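Local coordinates for protein esterase YbfF (Escherichia coli, PDB 3BF7) that probably hydrolyses ester or thioester substrates as an alpha/beta hydrolase with a helical cap, at residues Tyr64-Asp76 with Lys93-Arg105. The protein carries 1 engineered substitution. Sequence-based numbering, arbitrary orientation.
Sequences YPAMAQDLVDTLD and KAVMALTALAPDR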
loop_
_atom_site.group_PDB
_atom_site.type_symbol
_atom_site.label_atom_id
_atom_site.label_comp_id
_atom_site.label_asym_id
_atom_site.label_seq_id
_atom_site.Cartn_x
_atom_site.Cartn_y
_atom_site.Cartn_z
ATOM N N TYR A 64 2.509 11.436 5.202
ATOM C CA TYR A 64 1.161 10.935 5.034
ATOM C C TYR A 64 0.064 11.949 4.737
ATOM O O TYR A 64 -0.861 11.642 3.987
ATOM C CB TYR A 64 0.841 9.985 6.190
ATOM C CG TYR A 64 1.666 8.723 6.027
ATOM C CD1 TYR A 64 1.482 7.899 4.914
ATOM C CD2 TYR A 64 2.706 8.415 6.906
ATOM C CE1 TYR A 64 2.309 6.813 4.672
ATOM C CE2 TYR A 64 3.545 7.325 6.670
ATOM C CZ TYR A 64 3.339 6.531 5.549
ATOM O OH TYR A 64 4.159 5.457 5.289
ATOM N N PRO A 65 0.135 13.162 5.310
ATOM C CA PRO A 65 -0.941 14.094 4.957
ATOM C C PRO A 65 -0.876 14.371 3.448
ATOM O O PRO A 65 -1.899 14.501 2.782
ATOM C CB PRO A 65 -0.611 15.326 5.794
ATOM C CG PRO A 65 -0.065 14.714 7.047
ATOM C CD PRO A 65 0.860 13.630 6.507
ATOM N N ALA A 66 0.343 14.443 2.917
ATOM C CA ALA A 66 0.549 14.695 1.494
ATOM C C ALA A 66 -0.003 13.548 0.650
ATOM O O ALA A 66 -0.674 13.774 -0.359
ATOM C CB ALA A 66 2.034 14.893 1.205
ATOM N N MET A 67 0.281 12.315 1.063
ATOM C CA MET A 67 -0.206 11.150 0.337
ATOM C C MET A 67 -1.728 11.061 0.432
ATOM O O MET A 67 -2.388 10.632 -0.511
ATOM C CB MET A 67 0.456 9.876 0.871
ATOM C CG MET A 67 1.913 9.739 0.440
ATOM S SD MET A 67 2.698 8.186 0.930
ATOM C CE MET A 67 3.792 8.753 2.225
ATOM N N ALA A 68 -2.283 11.476 1.567
ATOM C CA ALA A 68 -3.733 11.455 1.746
ATOM C C ALA A 68 -4.360 12.483 0.804
ATOM O O ALA A 68 -5.370 12.213 0.156
ATOM C CB ALA A 68 -4.089 11.774 3.194
ATOM N N GLN A 69 -3.756 13.665 0.729
ATOM C CA GLN A 69 -4.260 14.713 -0.154
ATOM C C GLN A 69 -4.217 14.243 -1.605
ATOM O O GLN A 69 -5.110 14.560 -2.392
ATOM C CB GLN A 69 -3.426 15.987 -0.013
ATOM C CG GLN A 69 -3.875 17.111 -0.937
ATOM C CD GLN A 69 -5.238 17.655 -0.567
ATOM O OE1 GLN A 69 -5.450 18.113 0.557
ATOM N NE2 GLN A 69 -6.172 17.612 -1.512
ATOM N N ASP A 70 -3.176 13.498 -1.964
ATOM C CA ASP A 70 -3.063 12.981 -3.325
ATOM C C ASP A 70 -4.289 12.124 -3.637
ATOM O O ASP A 70 -4.803 12.146 -4.753
ATOM C CB ASP A 70 -1.810 12.116 -3.489
ATOM C CG ASP A 70 -0.519 12.907 -3.419
ATOM O OD1 ASP A 70 0.542 12.258 -3.306
ATOM O OD2 ASP A 70 -0.548 14.158 -3.485
ATOM N N LEU A 71 -4.742 11.352 -2.651
ATOM C CA LEU A 71 -5.909 10.504 -2.847
ATOM C C LEU A 71 -7.145 11.372 -3.073
ATOM O O LEU A 71 -7.973 11.067 -3.929
ATOM C CB LEU A 71 -6.098 9.565 -1.645
ATOM C CG LEU A 71 -4.970 8.537 -1.436
ATOM C CD1 LEU A 71 -5.238 7.708 -0.190
ATOM C CD2 LEU A 71 -4.856 7.631 -2.656
ATOM N N VAL A 72 -7.268 12.461 -2.319
ATOM C CA VAL A 72 -8.403 13.365 -2.495
ATOM C C VAL A 72 -8.351 13.998 -3.888
ATOM O O VAL A 72 -9.361 14.053 -4.591
ATOM C CB VAL A 72 -8.401 14.498 -1.442
ATOM C CG1 VAL A 72 -9.519 15.489 -1.739
ATOM C CG2 VAL A 72 -8.581 13.915 -0.051
ATOM N N ASP A 73 -7.173 14.468 -4.289
ATOM C CA ASP A 73 -7.017 15.092 -5.598
ATOM C C ASP A 73 -7.343 14.114 -6.717
ATOM O O ASP A 73 -7.884 14.498 -7.757
ATOM C CB ASP A 73 -5.592 15.609 -5.795
ATOM C CG ASP A 73 -5.250 16.758 -4.872
ATOM O OD1 ASP A 73 -6.175 17.474 -4.436
ATOM O OD2 ASP A 73 -4.050 16.955 -4.598
ATOM N N THR A 74 -7.005 12.849 -6.500
ATOM C CA THR A 74 -7.258 11.815 -7.489
ATOM C C THR A 74 -8.756 11.533 -7.582
ATOM O O THR A 74 -9.295 11.369 -8.680
ATOM C CB THR A 74 -6.460 10.540 -7.145
ATOM O OG1 THR A 74 -5.059 10.842 -7.184
ATOM C CG2 THR A 74 -6.760 9.426 -8.138
ATOM N N LEU A 75 -9.436 11.489 -6.438
ATOM C CA LEU A 75 -10.880 11.265 -6.437
ATOM C C LEU A 75 -11.566 12.433 -7.144
ATOM O O LEU A 75 -12.503 12.235 -7.916
ATOM C CB LEU A 75 -11.431 11.160 -5.011
ATOM C CG LEU A 75 -11.121 9.928 -4.157
ATOM C CD1 LEU A 75 -11.857 10.059 -2.830
ATOM C CD2 LEU A 75 -11.549 8.658 -4.877
ATOM N N ASP A 76 -11.104 13.650 -6.869
ATOM C CA ASP A 76 -11.688 14.834 -7.495
ATOM C C ASP A 76 -11.508 14.776 -9.010
ATOM O O ASP A 76 -12.415 15.128 -9.767
ATOM C CB ASP A 76 -11.041 16.118 -6.958
ATOM C CG ASP A 76 -11.471 16.448 -5.538
ATOM O OD1 ASP A 76 -12.479 15.887 -5.060
ATOM O OD2 ASP A 76 -10.807 17.291 -4.900
ATOM N N LYS A 93 -1.065 3.245 5.436
ATOM C CA LYS A 93 -0.876 4.440 6.250
ATOM C C LYS A 93 -1.464 5.663 5.531
ATOM O O LYS A 93 -2.057 6.530 6.169
ATOM C CB LYS A 93 0.608 4.649 6.575
ATOM C CG LYS A 93 1.046 3.939 7.855
ATOM C CD LYS A 93 2.534 4.109 8.120
ATOM C CE LYS A 93 2.916 3.612 9.510
ATOM N NZ LYS A 93 4.384 3.740 9.747
ATOM N N ALA A 94 -1.332 5.725 4.208
ATOM C CA ALA A 94 -1.896 6.847 3.460
ATOM C C ALA A 94 -3.423 6.848 3.590
ATOM O O ALA A 94 -4.043 7.896 3.782
ATOM C CB ALA A 94 -1.494 6.756 1.991
ATOM N N VAL A 95 -4.023 5.666 3.490
ATOM C CA VAL A 95 -5.468 5.531 3.602
ATOM C C VAL A 95 -5.939 5.862 5.017
ATOM O O VAL A 95 -6.977 6.502 5.198
ATOM C CB VAL A 95 -5.903 4.103 3.208
ATOM C CG1 VAL A 95 -7.345 3.844 3.625
ATOM C CG2 VAL A 95 -5.730 3.921 1.703
ATOM N N MET A 96 -5.186 5.428 6.025
ATOM C CA MET A 96 -5.568 5.750 7.392
ATOM C C MET A 96 -5.466 7.260 7.610
ATOM O O MET A 96 -6.312 7.853 8.276
ATOM C CB MET A 96 -4.692 5.005 8.402
ATOM C CG MET A 96 -4.980 3.509 8.454
ATOM S SD MET A 96 -4.085 2.623 9.749
ATOM C CE MET A 96 -2.412 2.653 9.093
ATOM N N ALA A 97 -4.438 7.886 7.044
ATOM C CA ALA A 97 -4.270 9.329 7.184
ATOM C C ALA A 97 -5.422 10.070 6.505
ATOM O O ALA A 97 -5.797 11.166 6.929
ATOM C CB ALA A 97 -2.938 9.764 6.585
ATOM N N LEU A 98 -5.984 9.473 5.457
ATOM C CA LEU A 98 -7.095 10.095 4.750
ATOM C C LEU A 98 -8.311 10.251 5.662
ATOM O O LEU A 98 -9.092 11.186 5.492
ATOM C CB LEU A 98 -7.472 9.273 3.514
ATOM C CG LEU A 98 -8.635 9.819 2.672
ATOM C CD1 LEU A 98 -8.301 11.207 2.139
ATOM C CD2 LEU A 98 -8.918 8.863 1.523
ATOM N N THR A 99 -8.477 9.353 6.631
ATOM C CA THR A 99 -9.623 9.468 7.532
ATOM C C THR A 99 -9.566 10.758 8.344
ATOM O O THR A 99 -10.601 11.288 8.744
ATOM C CB THR A 99 -9.732 8.279 8.531
ATOM O OG1 THR A 99 -8.642 8.314 9.460
ATOM C CG2 THR A 99 -9.741 6.953 7.790
ATOM N N ALA A 100 -8.361 11.263 8.588
ATOM C CA ALA A 100 -8.197 12.492 9.354
ATOM C C ALA A 100 -8.330 13.724 8.467
ATOM O O ALA A 100 -8.819 14.766 8.906
ATOM C CB ALA A 100 -6.841 12.495 10.050
ATOM N N LEU A 101 -7.907 13.599 7.215
ATOM C CA LEU A 101 -7.951 14.717 6.281
ATOM C C LEU A 101 -9.307 14.952 5.622
ATOM O O LEU A 101 -9.782 16.089 5.568
ATOM C CB LEU A 101 -6.886 14.527 5.193
ATOM C CG LEU A 101 -6.695 15.703 4.233
ATOM C CD1 LEU A 101 -6.193 16.913 5.007
ATOM C CD2 LEU A 101 -5.707 15.324 3.143
ATOM N N ALA A 102 -9.927 13.888 5.122
ATOM C CA ALA A 102 -11.219 14.008 4.447
ATOM C C ALA A 102 -12.066 12.762 4.672
ATOM O O ALA A 102 -12.316 11.989 3.747
ATOM C CB ALA A 102 -10.999 14.229 2.955
ATOM N N PRO A 103 -12.539 12.563 5.910
ATOM C CA PRO A 103 -13.361 11.395 6.242
ATOM C C PRO A 103 -14.602 11.182 5.379
ATOM O O PRO A 103 -15.000 10.042 5.138
ATOM C CB PRO A 103 -13.704 11.622 7.715
ATOM C CG PRO A 103 -13.693 13.117 7.842
ATOM C CD PRO A 103 -12.466 13.494 7.050
ATOM N N ASP A 104 -15.208 12.266 4.910
ATOM C CA ASP A 104 -16.410 12.148 4.092
ATOM C C ASP A 104 -16.158 11.536 2.716
ATOM O O ASP A 104 -17.103 11.189 2.005
ATOM C CB ASP A 104 -17.083 13.515 3.934
ATOM C CG ASP A 104 -17.544 14.094 5.259
ATOM O OD1 ASP A 104 -18.079 13.330 6.089
ATOM O OD2 ASP A 104 -17.379 15.314 5.469
ATOM N N ARG A 105 -14.891 11.397 2.340
ATOM C CA ARG A 105 -14.557 10.825 1.041
ATOM C C ARG A 105 -14.296 9.322 1.133
ATOM O O ARG A 105 -14.029 8.670 0.122
ATOM C CB ARG A 105 -13.327 11.524 0.448
ATOM C CG ARG A 105 -13.447 13.047 0.348
ATOM C CD ARG A 105 -14.668 13.484 -0.462
ATOM N NE ARG A 105 -14.546 13.196 -1.890
ATOM C CZ ARG A 105 -13.828 13.917 -2.748
ATOM N NH1 ARG A 105 -13.155 14.980 -2.331
ATOM N NH2 ARG A 105 -13.790 13.577 -4.029
#
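In this alpha/beta hydrolase fold helix 90-101, which leads off from what is probably the nucleophile elbow, crosses helix 64-78 where A68 of one meets A94, A97, L98 and L101 of the other. The axes of 64-76 and 93-101 come within 7.9 Å and cross at -79°. A68 is a knob in the hole those four residues form, and alanines on both sides let the backbones come close: the CA atoms of A68 and L98 are 4.7 Å apart. V72 wedges in next to it, its CG2 pressed tightly on L98 CD1 at 3.5 Å and also resting on A102 CB.

At the N-terminal end of 64-76, K93 lays its CB over one face of the Y64 ring, a CH-pi contact 3.6 Å from the centroid. The lysine chain then runs extended past the phenol, and the polar ends leave the contact: Y64 OH bonds to I185 O, K93 NZ to the carbonyls of G187 and V117.

At the far end R105, bent at chi2 (-57°) and chi3 (-70°), folds back along L75 and grips D76 end-on. R105 NH2 and NH1 both donate to the single oxygen D76 OD1, at 2.8 and 3.0 Å respectively; OD1 lies close to the guanidinium plane, and the carboxylate is tilted only slightly against it. R105 NE donates to D81 O, and NH2 also to I80 O. Shortened to an alanine here, the side chain would be likely to leave D76 without its salt-bridge mate, both carbonyls without their guanidinium donors, and L75 less covered.

Beneath the crossing, L71, L75, V95 and L98 converge on F85 of strand 83-88, so both helices pack on the same face of the central sheet, with V20 and V22 of strand 19-22 alongside.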